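Local structure of glycosyl hydrolase, family 38 (Enterococcus faecalis, 5KBP) at residues E20-Y25 and V233-V238; A885-R888 and I892-W895; E685-D690 and N736-L741; N528-E531 and Q536-I539; Y451-I454 and A460-S463. The protein probably hydrolyses terminal alpha-mannosidic linkages in carbohydrates, as a metal-dependent glycoside hydrolase of family 38. All coordinates share one frame; numbering follows the deposited sequence.

Contact 1 of 5, residues E20-Y25 and V233-V238; sequences EWYLPY and VDHQPV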
# COMPACT_ATOMS: atom_id res chain seq x y z
N GLU A 20 13.69 0.57 4.10
CA GLU A 20 12.78 1.56 4.66
C GLU A 20 12.99 1.61 6.16
O GLU A 20 13.06 0.57 6.82
CB GLU A 20 11.32 1.21 4.33
CG GLU A 20 11.00 -0.27 4.43
CD GLU A 20 9.64 -0.61 3.85
OE1 GLU A 20 9.16 -1.75 4.07
OE2 GLU A 20 9.05 0.25 3.17
N TRP A 21 13.09 2.83 6.71
CA TRP A 21 13.38 2.99 8.13
C TRP A 21 12.78 4.29 8.67
O TRP A 21 11.56 4.38 8.87
CB TRP A 21 14.89 2.96 8.37
CG TRP A 21 15.27 2.83 9.81
CD1 TRP A 21 14.44 2.52 10.85
CD2 TRP A 21 16.57 3.02 10.38
NE1 TRP A 21 15.15 2.49 12.03
CE2 TRP A 21 16.46 2.79 11.76
CE3 TRP A 21 17.82 3.35 9.84
CZ2 TRP A 21 17.56 2.89 12.62
CZ3 TRP A 21 18.90 3.44 10.70
CH2 TRP A 21 18.76 3.22 12.07
N TYR A 22 13.62 5.30 8.90
CA TYR A 22 13.17 6.54 9.51
C TYR A 22 12.53 7.49 8.51
O TYR A 22 11.92 8.49 8.93
CB TYR A 22 14.33 7.25 10.22
CG TYR A 22 15.56 7.46 9.37
CD1 TYR A 22 16.55 6.49 9.28
CD2 TYR A 22 15.74 8.65 8.66
CE1 TYR A 22 17.68 6.68 8.50
CE2 TYR A 22 16.87 8.85 7.89
CZ TYR A 22 17.84 7.86 7.81
OH TYR A 22 18.96 8.05 7.04
N LEU A 23 12.64 7.22 7.22
CA LEU A 23 11.95 7.97 6.18
C LEU A 23 10.89 7.10 5.53
O LEU A 23 10.93 5.87 5.63
CB LEU A 23 12.95 8.45 5.12
CG LEU A 23 13.91 9.57 5.49
CD1 LEU A 23 14.90 9.83 4.36
CD2 LEU A 23 13.13 10.83 5.83
N PRO A 24 9.90 7.70 4.87
CA PRO A 24 9.00 6.91 4.02
C PRO A 24 9.81 6.17 2.96
O PRO A 24 10.91 6.58 2.60
CB PRO A 24 8.07 7.96 3.40
CG PRO A 24 8.08 9.09 4.38
CD PRO A 24 9.48 9.11 4.94
N TYR A 25 9.24 5.06 2.48
CA TYR A 25 9.99 4.15 1.61
C TYR A 25 10.59 4.87 0.40
O TYR A 25 11.77 4.70 0.09
CB TYR A 25 9.10 3.01 1.14
CG TYR A 25 9.68 2.28 -0.05
CD1 TYR A 25 10.79 1.46 0.09
CD2 TYR A 25 9.14 2.43 -1.32
CE1 TYR A 25 11.34 0.80 -0.99
CE2 TYR A 25 9.69 1.78 -2.42
CZ TYR A 25 10.79 0.96 -2.24
OH TYR A 25 11.34 0.31 -3.32
N VAL A 233 28.68 2.53 5.48
CA VAL A 233 27.83 2.56 6.67
C VAL A 233 26.37 2.69 6.21
O VAL A 233 26.08 2.63 5.01
CB VAL A 233 28.25 3.70 7.62
CG1 VAL A 233 27.84 5.05 7.08
CG2 VAL A 233 27.74 3.47 9.05
N ASP A 234 25.45 2.87 7.16
CA ASP A 234 24.03 2.93 6.86
C ASP A 234 23.72 4.09 5.93
O ASP A 234 23.93 5.26 6.28
CB ASP A 234 23.23 3.05 8.15
CG ASP A 234 23.46 1.88 9.10
OD1 ASP A 234 24.47 1.91 9.84
OD2 ASP A 234 22.64 0.94 9.10
N HIS A 235 23.20 3.77 4.74
CA HIS A 235 22.78 4.77 3.75
C HIS A 235 23.93 5.70 3.38
O HIS A 235 23.75 6.90 3.16
CB HIS A 235 21.58 5.58 4.25
CG HIS A 235 20.36 4.75 4.52
ND1 HIS A 235 19.56 4.93 5.63
CD2 HIS A 235 19.80 3.73 3.81
CE1 HIS A 235 18.57 4.06 5.60
NE2 HIS A 235 18.69 3.32 4.51
N GLN A 236 25.13 5.14 3.29
CA GLN A 236 26.30 5.95 2.98
C GLN A 236 26.48 6.07 1.47
O GLN A 236 26.50 5.04 0.78
CB GLN A 236 27.56 5.34 3.59
CG GLN A 236 28.83 6.14 3.35
CD GLN A 236 28.90 7.40 4.18
OE1 GLN A 236 28.05 7.65 5.04
NE2 GLN A 236 29.93 8.21 3.93
N PRO A 237 26.59 7.28 0.94
CA PRO A 237 26.97 7.42 -0.47
C PRO A 237 28.36 6.84 -0.70
O PRO A 237 29.22 6.86 0.18
CB PRO A 237 26.95 8.93 -0.70
CG PRO A 237 26.10 9.48 0.40
CD PRO A 237 26.32 8.58 1.57
N VAL A 238 28.56 6.29 -1.90
CA VAL A 238 29.84 5.67 -2.21
C VAL A 238 30.92 6.75 -2.26
O VAL A 238 30.72 7.83 -2.83
CB VAL A 238 29.76 4.89 -3.53
CG1 VAL A 238 29.37 5.80 -4.70
CG2 VAL A 238 31.07 4.17 -3.81
O HOH W 1 21.15 6.62 7.73
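His-235 reaches across to Tyr-22 and Trp-21 where two loops of the family 38 N-terminal domain face each other, one running from strand 7-13 into helix 25-45, the other joining strand 226-231 to helix 242-252. The second loop makes a type II beta turn from Val-233 to Gln-236, closed by the bond from Gln-236 N to Val-233 O. The backbones stay well apart, with 10.5 Å between the CA atoms of Trp-21 and His-235, and side chains span the gap.

The aromatic contacts are oblique or made at an edge. Tyr-22 CG lies between its backbone N and carbonyl carbon (chi1 53°), which sends the phenol toward the histidine. The rings of Tyr-22 and His-235 approach obliquely from opposite directions, with their planes at 67° and their centroids 5.8 Å apart. His-235 CE1 lies near the plane of the indole, 4.4 Å from Trp-21 CE3, while CD1 of Tyr-22 sits over a face of that indole. The imidazole is packed further by a stack with His-28 and an edge-to-face contact with Trp-17.

Polar contacts fix the histidine from both of its nitrogens. NE2 is hydrogen-bonded to the backbone oxygen of Asp-18, whereas ND1 faces a water. Asp-234, just before it in the turn, directs its carboxylate elsewhere, to His-16 and Tyr-194. The water joins the two loops: it lies 2.7 Å from Tyr-22 OH and 3.1 Å from His-235 ND1, and it gives a weak bond of 3.4 Å to Asp-234 O.

Contact 2 of 5, residues A885-R888 and I892-W895; sequences APLR and IRTW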
# COMPACT_ATOMS: atom_id res chain seq x y z
N ALA A 885 18.35 -43.19 4.80
CA ALA A 885 19.26 -42.95 5.91
C ALA A 885 18.53 -42.29 7.07
O ALA A 885 17.60 -41.51 6.86
CB ALA A 885 20.43 -42.08 5.46
N PRO A 886 18.93 -42.59 8.31
CA PRO A 886 18.26 -41.98 9.46
C PRO A 886 18.45 -40.47 9.49
O PRO A 886 19.46 -39.94 9.04
CB PRO A 886 18.93 -42.66 10.66
CG PRO A 886 20.25 -43.14 10.14
CD PRO A 886 19.99 -43.52 8.71
N LEU A 887 17.44 -39.78 10.02
CA LEU A 887 17.50 -38.33 10.13
C LEU A 887 18.46 -37.95 11.24
O LEU A 887 18.26 -38.32 12.40
CB LEU A 887 16.10 -37.77 10.39
CG LEU A 887 15.94 -36.26 10.26
CD1 LEU A 887 16.37 -35.79 8.88
CD2 LEU A 887 14.50 -35.86 10.53
N ARG A 888 19.51 -37.21 10.89
CA ARG A 888 20.52 -36.82 11.86
C ARG A 888 19.97 -35.76 12.81
O ARG A 888 18.99 -35.08 12.50
CB ARG A 888 21.77 -36.32 11.14
CG ARG A 888 22.46 -37.40 10.33
CD ARG A 888 23.80 -36.92 9.78
NE ARG A 888 23.64 -35.85 8.80
CZ ARG A 888 23.43 -36.06 7.50
NH1 ARG A 888 23.30 -35.03 6.68
NH2 ARG A 888 23.36 -37.29 7.03
N ILE A 892 18.12 -30.61 8.65
CA ILE A 892 17.08 -30.08 7.78
C ILE A 892 17.14 -30.88 6.49
O ILE A 892 18.02 -30.66 5.65
CB ILE A 892 17.26 -28.58 7.52
CG1 ILE A 892 17.41 -27.82 8.84
CG2 ILE A 892 16.07 -28.04 6.73
CD1 ILE A 892 17.84 -26.38 8.66
N ARG A 893 16.23 -31.84 6.34
CA ARG A 893 16.24 -32.74 5.19
C ARG A 893 15.21 -32.30 4.16
O ARG A 893 14.08 -31.93 4.51
CB ARG A 893 15.97 -34.18 5.63
CG ARG A 893 16.06 -35.19 4.51
CD ARG A 893 16.15 -36.61 5.04
NE ARG A 893 17.41 -36.85 5.75
CZ ARG A 893 17.75 -38.02 6.28
NH1 ARG A 893 16.93 -39.06 6.20
NH2 ARG A 893 18.91 -38.15 6.91
N THR A 894 15.60 -32.34 2.89
CA THR A 894 14.74 -31.98 1.78
C THR A 894 14.70 -33.12 0.78
O THR A 894 15.76 -33.61 0.35
CB THR A 894 15.22 -30.69 1.09
OG1 THR A 894 15.34 -29.65 2.07
CG2 THR A 894 14.23 -30.26 0.02
N TRP A 895 13.50 -33.55 0.40
CA TRP A 895 13.30 -34.63 -0.54
C TRP A 895 12.99 -34.09 -1.93
O TRP A 895 12.59 -32.94 -2.11
CB TRP A 895 12.18 -35.56 -0.08
CG TRP A 895 12.48 -36.37 1.14
CD1 TRP A 895 12.90 -37.67 1.18
CD2 TRP A 895 12.37 -35.94 2.50
NE1 TRP A 895 13.06 -38.07 2.49
CE2 TRP A 895 12.75 -37.02 3.32
CE3 TRP A 895 12.00 -34.74 3.11
CZ2 TRP A 895 12.76 -36.95 4.71
CZ3 TRP A 895 12.01 -34.66 4.49
CH2 TRP A 895 12.39 -35.76 5.28
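Arg-893 NH1 makes the shortest polar bond here, 2.6 Å to Ala-885 O, and the guanidinium carries on along the loop with a second bond, from NH2 to Pro-886 O at 2.8 Å. The two differ in quality. Ala-885 O lies in the guanidinium plane and receives a nearly straight N-H (165°). The bond to Pro-886 O is more bent, at 143°, and its donor stands above the carbonyl plane instead of on a lone pair. Neighbouring carbonyls of the loop thus hold the cationic end by its edge, and Glu-891 adds a salt bridge to NE.

This side chain springs from strand 892-897 in the sheet of the C-terminal beta sandwich domain, and it ties that strand to the loop leading into it. Its CG is anti to the backbone N (chi1 -176°), and a bend at chi3 turns the guanidinium along the 885-888 backbone. Leu-887 slides past in the opposite direction and sets CD1 over one guanidinium face, 3.5 Å from Arg-893 NE. The same methyl lies 3.6 Å from Arg-893 CB, while CG of the arginine packs over a face of the Trp-895 indole.

Contact 3 of 5, residues E685-D690 and N736-L741; sequences ETHEAD and NEYEVL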
# COMPACT_ATOMS: atom_id res chain seq x y z
N GLU A 685 16.36 -25.18 35.20
CA GLU A 685 17.55 -24.48 34.73
C GLU A 685 17.37 -23.94 33.32
O GLU A 685 17.92 -22.88 32.99
CB GLU A 685 18.76 -25.41 34.79
N THR A 686 16.61 -24.64 32.48
CA THR A 686 16.47 -24.27 31.08
C THR A 686 15.01 -24.36 30.67
O THR A 686 14.18 -24.97 31.34
CB THR A 686 17.31 -25.17 30.16
OG1 THR A 686 16.99 -26.54 30.42
CG2 THR A 686 18.80 -24.94 30.40
N HIS A 687 14.71 -23.73 29.53
CA HIS A 687 13.42 -23.85 28.87
C HIS A 687 13.66 -24.00 27.38
O HIS A 687 14.78 -23.82 26.89
CB HIS A 687 12.51 -22.64 29.16
CG HIS A 687 12.99 -21.36 28.54
ND1 HIS A 687 13.86 -20.51 29.19
CD2 HIS A 687 12.72 -20.80 27.34
CE1 HIS A 687 14.10 -19.47 28.41
NE2 HIS A 687 13.42 -19.62 27.29
N GLU A 688 12.61 -24.34 26.64
CA GLU A 688 12.70 -24.56 25.21
C GLU A 688 11.73 -23.64 24.47
O GLU A 688 10.68 -23.27 25.00
CB GLU A 688 12.42 -26.02 24.84
CG GLU A 688 13.46 -26.99 25.37
CD GLU A 688 13.21 -28.42 24.92
OE1 GLU A 688 12.20 -28.64 24.22
OE2 GLU A 688 14.01 -29.31 25.28
N ALA A 689 12.10 -23.29 23.24
CA ALA A 689 11.29 -22.40 22.43
C ALA A 689 11.47 -22.76 20.96
O ALA A 689 12.55 -23.20 20.55
CB ALA A 689 11.64 -20.93 22.66
N ASP A 690 10.41 -22.56 20.18
CA ASP A 690 10.48 -22.81 18.75
C ASP A 690 11.27 -21.71 18.06
O ASP A 690 10.97 -20.52 18.21
CB ASP A 690 9.07 -22.89 18.16
CG ASP A 690 9.07 -23.40 16.73
OD1 ASP A 690 9.87 -24.30 16.42
OD2 ASP A 690 8.26 -22.90 15.92
N ASN A 736 5.23 -13.23 19.28
CA ASN A 736 6.60 -13.71 19.16
C ASN A 736 7.52 -13.28 20.30
O ASN A 736 8.69 -13.66 20.30
CB ASN A 736 7.19 -13.25 17.82
CG ASN A 736 6.39 -13.74 16.64
OD1 ASN A 736 5.90 -12.95 15.83
ND2 ASN A 736 6.24 -15.06 16.53
N GLU A 737 7.03 -12.51 21.27
CA GLU A 737 7.82 -12.14 22.44
C GLU A 737 7.30 -12.89 23.66
O GLU A 737 6.09 -12.90 23.92
CB GLU A 737 7.78 -10.64 22.70
CG GLU A 737 8.76 -10.19 23.78
CD GLU A 737 8.53 -8.77 24.23
OE1 GLU A 737 7.82 -8.56 25.23
OE2 GLU A 737 9.06 -7.84 23.57
N TYR A 738 8.22 -13.51 24.40
CA TYR A 738 7.88 -14.21 25.63
C TYR A 738 8.98 -13.99 26.65
O TYR A 738 10.06 -13.49 26.34
CB TYR A 738 7.67 -15.71 25.38
CG TYR A 738 8.96 -16.49 25.24
CD1 TYR A 738 9.62 -16.55 24.01
CD2 TYR A 738 9.53 -17.16 26.32
CE1 TYR A 738 10.80 -17.25 23.87
CE2 TYR A 738 10.71 -17.86 26.18
CZ TYR A 738 11.34 -17.90 24.96
OH TYR A 738 12.51 -18.60 24.82
N GLU A 739 8.69 -14.37 27.89
CA GLU A 739 9.67 -14.34 28.96
C GLU A 739 9.31 -15.40 29.99
O GLU A 739 8.15 -15.52 30.38
CB GLU A 739 9.74 -12.96 29.63
CG GLU A 739 10.69 -12.89 30.81
CD GLU A 739 10.82 -11.50 31.38
OE1 GLU A 739 11.87 -11.20 31.99
OE2 GLU A 739 9.87 -10.69 31.22
N VAL A 740 10.31 -16.18 30.41
CA VAL A 740 10.14 -17.19 31.44
C VAL A 740 10.57 -16.56 32.76
O VAL A 740 11.76 -16.30 32.97
CB VAL A 740 10.94 -18.46 31.13
CG1 VAL A 740 10.67 -19.53 32.18
CG2 VAL A 740 10.60 -18.97 29.74
N LEU A 741 9.61 -16.32 33.64
CA LEU A 741 9.89 -15.63 34.89
C LEU A 741 10.62 -16.55 35.86
O LEU A 741 10.76 -17.76 35.64
CB LEU A 741 8.60 -15.09 35.51
CG LEU A 741 8.20 -13.65 35.15
CD1 LEU A 741 8.30 -13.38 33.65
CD2 LEU A 741 6.79 -13.35 35.65
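His-687 and Tyr-738 meet from opposite directions, the imidazole coming from strand 686-690 and the phenol from strand 737-740. Both side chains adopt the same uncommon first torsion, with CG lying between the backbone N and the carbonyl carbon (chi1 68° for the histidine). The second torsions turn each ring broadside to its CA-CB bond. The ring planes are 85° apart, and Tyr-738 OH comes into the plane of the imidazole at its edge. A hydrogen bond of 2.8 Å joins this oxygen to His-687 NE2, and either group could be the donor.

One imidazole face is closed by Val-740. Its CG2 methyl stands 3.5 Å from the centroid of the His-687 ring and 6° off the normal, a CH-pi contact almost over the centre. This branch lies anti to the carbonyl carbon, beside the backbone N. Ala-689 CB packs against the phenol end, 3.8 Å from Tyr-738 CZ.

The two strands run nearly antiparallel, with axes 9.5 Å apart, and belong to different antiparallel sheets. Between these two segments the sheets meet through side chains, in the face-to-face packing of the C-terminal beta domain of family 38.

Both ends of the polar pair have second partners: His-687 ND1 is bonded to Asn-700 OD1, and Tyr-738 OH to Arg-698 NH2. With a partner on each nitrogen, the imidazole is probably held against rotation. The phenol oxygen is shared between the imidazole and Arg-698, whose charge may polarise it.

Contact 4 of 5, residues N528-E531 and Q536-I539; sequences NEME and QVKI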
# COMPACT_ATOMS: atom_id res chain seq x y z
N ASN A 528 -18.81 -23.74 35.95
CA ASN A 528 -17.85 -23.19 35.00
C ASN A 528 -16.66 -24.15 34.81
O ASN A 528 -15.51 -23.81 35.05
CB ASN A 528 -17.37 -21.80 35.43
CG ASN A 528 -18.49 -20.79 35.47
OD1 ASN A 528 -19.48 -20.91 34.74
ND2 ASN A 528 -18.34 -19.77 36.31
N GLU A 529 -16.98 -25.36 34.36
CA GLU A 529 -15.98 -26.41 34.23
C GLU A 529 -16.11 -27.13 32.90
O GLU A 529 -17.20 -27.26 32.34
CB GLU A 529 -16.10 -27.43 35.38
CG GLU A 529 -15.59 -26.92 36.71
CD GLU A 529 -15.78 -27.92 37.84
OE1 GLU A 529 -16.92 -28.41 38.01
OE2 GLU A 529 -14.79 -28.21 38.55
N MET A 530 -14.97 -27.58 32.39
CA MET A 530 -14.89 -28.44 31.22
C MET A 530 -13.95 -29.60 31.53
O MET A 530 -13.06 -29.48 32.39
CB MET A 530 -14.37 -27.70 29.98
CG MET A 530 -15.19 -26.50 29.56
SD MET A 530 -14.48 -25.68 28.12
CE MET A 530 -12.86 -25.24 28.74
N GLU A 531 -14.13 -30.71 30.83
CA GLU A 531 -13.20 -31.82 30.95
C GLU A 531 -13.43 -32.80 29.81
O GLU A 531 -14.55 -32.97 29.33
CB GLU A 531 -13.33 -32.54 32.30
CG GLU A 531 -14.59 -33.36 32.48
CD GLU A 531 -14.70 -33.96 33.86
OE1 GLU A 531 -15.11 -33.23 34.79
OE2 GLU A 531 -14.37 -35.15 34.03
N GLN A 536 -8.85 -31.53 32.86
CA GLN A 536 -10.03 -31.10 33.61
C GLN A 536 -9.86 -29.62 33.92
O GLN A 536 -8.93 -29.23 34.63
CB GLN A 536 -10.20 -31.92 34.90
CG GLN A 536 -11.61 -31.91 35.48
CD GLN A 536 -11.92 -30.65 36.26
OE1 GLN A 536 -11.02 -29.94 36.70
NE2 GLN A 536 -13.21 -30.38 36.45
N VAL A 537 -10.77 -28.80 33.40
CA VAL A 537 -10.62 -27.34 33.42
C VAL A 537 -11.66 -26.75 34.37
O VAL A 537 -12.85 -27.04 34.26
CB VAL A 537 -10.76 -26.75 32.01
CG1 VAL A 537 -10.70 -25.23 32.07
CG2 VAL A 537 -9.69 -27.31 31.10
N LYS A 538 -11.19 -25.92 35.30
CA LYS A 538 -12.04 -25.11 36.15
C LYS A 538 -11.73 -23.64 35.90
O LYS A 538 -10.56 -23.25 35.89
CB LYS A 538 -11.84 -25.45 37.63
CG LYS A 538 -12.44 -24.43 38.61
CD LYS A 538 -13.95 -24.31 38.46
CE LYS A 538 -14.53 -23.28 39.42
NZ LYS A 538 -14.34 -23.67 40.84
N ILE A 539 -12.77 -22.84 35.68
CA ILE A 539 -12.63 -21.40 35.48
C ILE A 539 -13.09 -20.72 36.76
O ILE A 539 -14.29 -20.71 37.07
CB ILE A 539 -13.42 -20.91 34.26
CG1 ILE A 539 -12.99 -21.68 33.01
CG2 ILE A 539 -13.23 -19.42 34.07
CD1 ILE A 539 -13.63 -21.18 31.74
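Met-530 and Val-537 form the hydrogen-bonded pair of an antiparallel hairpin, and their side chains lie on its buried, tightly packed face. Met-530 N donates to Val-537 O at 2.9 Å, and Val-537 N returns a 2.6 Å bond to Met-530 O. Ile-539 N extends the pairing with a 3.0 Å bond to Asn-528 O, running nearly along the C=O axis. The side chains of Met-530 and Val-537 lie alongside each other and point the same way. A bend at chi3 (-60°) brings Met-530 CE to 4.0 Å from Val-537 CG1, and Met-652 of strand 641-653 packs against both residues. Ile-539 is also buried, on Tyr-604 and Ile-606.

The face bearing Glu-529, Glu-531, Gln-536 and Lys-538 is partly exposed and more loosely held. A weak bond of 3.4 Å runs from Gln-536 NE2 to Glu-529 OE2, with the amide and carboxylate planes 82° apart; the other carboxylate oxygen is bonded to Thr-527. The aliphatic parts also touch: Glu-529 CG meets Lys-538 CD at 3.5 Å, and Glu-531 CB meets Gln-536 CG at 3.7 Å.

On the far side of strand 529-531, Asn-528 and Glu-529 both face Gln-524, forming a G1 beta bulge. One face packed on strands 601-613 and 641-653 of a second sheet and the other partly exposed is the pattern of a beta-sandwich sheet, here in the C-terminal domain of family 38.

Contact 5 of 5, residues Y451-I454 and A460-S463; sequences YQVI and AVAS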
# COMPACT_ATOMS: atom_id res chain seq x y z
N TYR A 451 -30.77 -32.11 7.05
CA TYR A 451 -29.76 -32.75 6.22
C TYR A 451 -28.89 -33.70 7.04
O TYR A 451 -28.88 -33.67 8.28
CB TYR A 451 -28.88 -31.71 5.52
CG TYR A 451 -29.56 -31.06 4.34
CD1 TYR A 451 -29.45 -31.60 3.07
CD2 TYR A 451 -30.31 -29.90 4.49
CE1 TYR A 451 -30.07 -31.01 1.98
CE2 TYR A 451 -30.93 -29.30 3.41
CZ TYR A 451 -30.81 -29.86 2.16
OH TYR A 451 -31.43 -29.28 1.08
N GLN A 452 -28.16 -34.55 6.33
CA GLN A 452 -27.36 -35.61 6.92
C GLN A 452 -26.06 -35.74 6.15
O GLN A 452 -26.04 -35.65 4.92
CB GLN A 452 -28.13 -36.94 6.91
CG GLN A 452 -27.35 -38.15 7.39
CD GLN A 452 -28.16 -39.42 7.30
OE1 GLN A 452 -27.73 -40.41 6.70
NE2 GLN A 452 -29.35 -39.41 7.89
N VAL A 453 -24.96 -35.96 6.88
CA VAL A 453 -23.64 -36.10 6.28
C VAL A 453 -23.36 -37.58 6.05
O VAL A 453 -23.59 -38.41 6.94
CB VAL A 453 -22.56 -35.46 7.16
CG1 VAL A 453 -21.19 -35.58 6.50
CG2 VAL A 453 -22.90 -34.00 7.43
N ILE A 454 -22.84 -37.91 4.87
CA ILE A 454 -22.50 -39.29 4.53
C ILE A 454 -21.13 -39.31 3.87
O ILE A 454 -20.69 -38.33 3.27
CB ILE A 454 -23.55 -39.95 3.61
CG1 ILE A 454 -23.71 -39.15 2.32
CG2 ILE A 454 -24.88 -40.11 4.34
CD1 ILE A 454 -24.53 -39.86 1.27
N ALA A 460 -23.77 -42.76 7.51
CA ALA A 460 -24.01 -41.43 8.05
C ALA A 460 -22.89 -41.03 9.01
O ALA A 460 -22.46 -41.82 9.85
CB ALA A 460 -25.35 -41.39 8.77
N VAL A 461 -22.43 -39.79 8.87
CA VAL A 461 -21.39 -39.23 9.73
C VAL A 461 -22.05 -38.27 10.71
O VAL A 461 -22.94 -37.49 10.34
CB VAL A 461 -20.31 -38.51 8.90
CG1 VAL A 461 -19.19 -38.02 9.80
CG2 VAL A 461 -19.77 -39.44 7.82
N ALA A 462 -21.62 -38.34 11.97
CA ALA A 462 -22.18 -37.47 13.00
C ALA A 462 -21.86 -36.01 12.69
O ALA A 462 -20.73 -35.67 12.32
CB ALA A 462 -21.64 -37.85 14.37
N SER A 463 -22.86 -35.15 12.84
CA SER A 463 -22.70 -33.73 12.52
C SER A 463 -23.76 -32.93 13.27
O SER A 463 -24.58 -33.48 14.02
CB SER A 463 -22.79 -33.50 11.01
OG SER A 463 -24.11 -33.69 10.55
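Val-453 has CG1 anti to its own backbone N (chi1 -179°) and CG2 beside that nitrogen, a setting that gives each methyl a different neighbour in 460-463. CG1 packs 3.9 Å from Val-461 CB, the two valine side chains passing at a slant. CG2 is directed to Ser-463, whose OG takes the position between its backbone N and carbonyl carbon (chi1 70°) and approaches this methyl to 3.4 Å. Ser-463 CB adds a contact of 3.6 Å to the same methyl, and Val-492 of strand 483-499 packs on both Val-453 and Ser-463.

Between the backbones, Val-461 N donates to Val-453 O at 2.6 Å with an almost straight N-H (173°). The donor nevertheless stands above the carbonyl plane and not on a lone pair. Ala-460 CA adds a CH...O contact of 3.2 Å to the same Val-453 O, which is thus approached by two consecutive residues. These strands, 451-454 and 460-461, make a short antiparallel beta hairpin in C-terminal domain 1 of the family 38 fold. The second strand is only weakly bonded, while the first is anchored on its other edge by strand 503-511, through the backbones of Gln-452 and Ile-454.

Ile-454 and Ala-460 form the non-hydrogen-bonded pair, with Ile-454 CG2 lying 4.0 Å from Ala-460 CA. The extended Gln-452 side chain runs past Ala-460, and its OE1 comes to 3.3 Å from Ala-460 CB. The amide nitrogen NE2 of Gln-452 is hydrogen-bonded to Glu-513 O.

The five contacts are spread over four domains of the family 38 chain and none touches another. Contact 1 lies in the N-terminal domain, and contact 3 is its nearest neighbour, with about 17 Å between nearest atoms; contacts 4 and 5 lie across the chain's centre from it, their centres 54 and 60 Å away. Contacts 3 and 4 share one domain and both reach the same antiparallel sheet, although their nearest atoms are about 20 Å apart. Contacts 2 and 3 make the closest approach of any pair, about 11 Å between nearest atoms. Contacts 4 and 5 occupy the same side of the chain's centre. All five lie away from Phe-253 and Tyr-256, which bind calcium, though none is bound to this chain here.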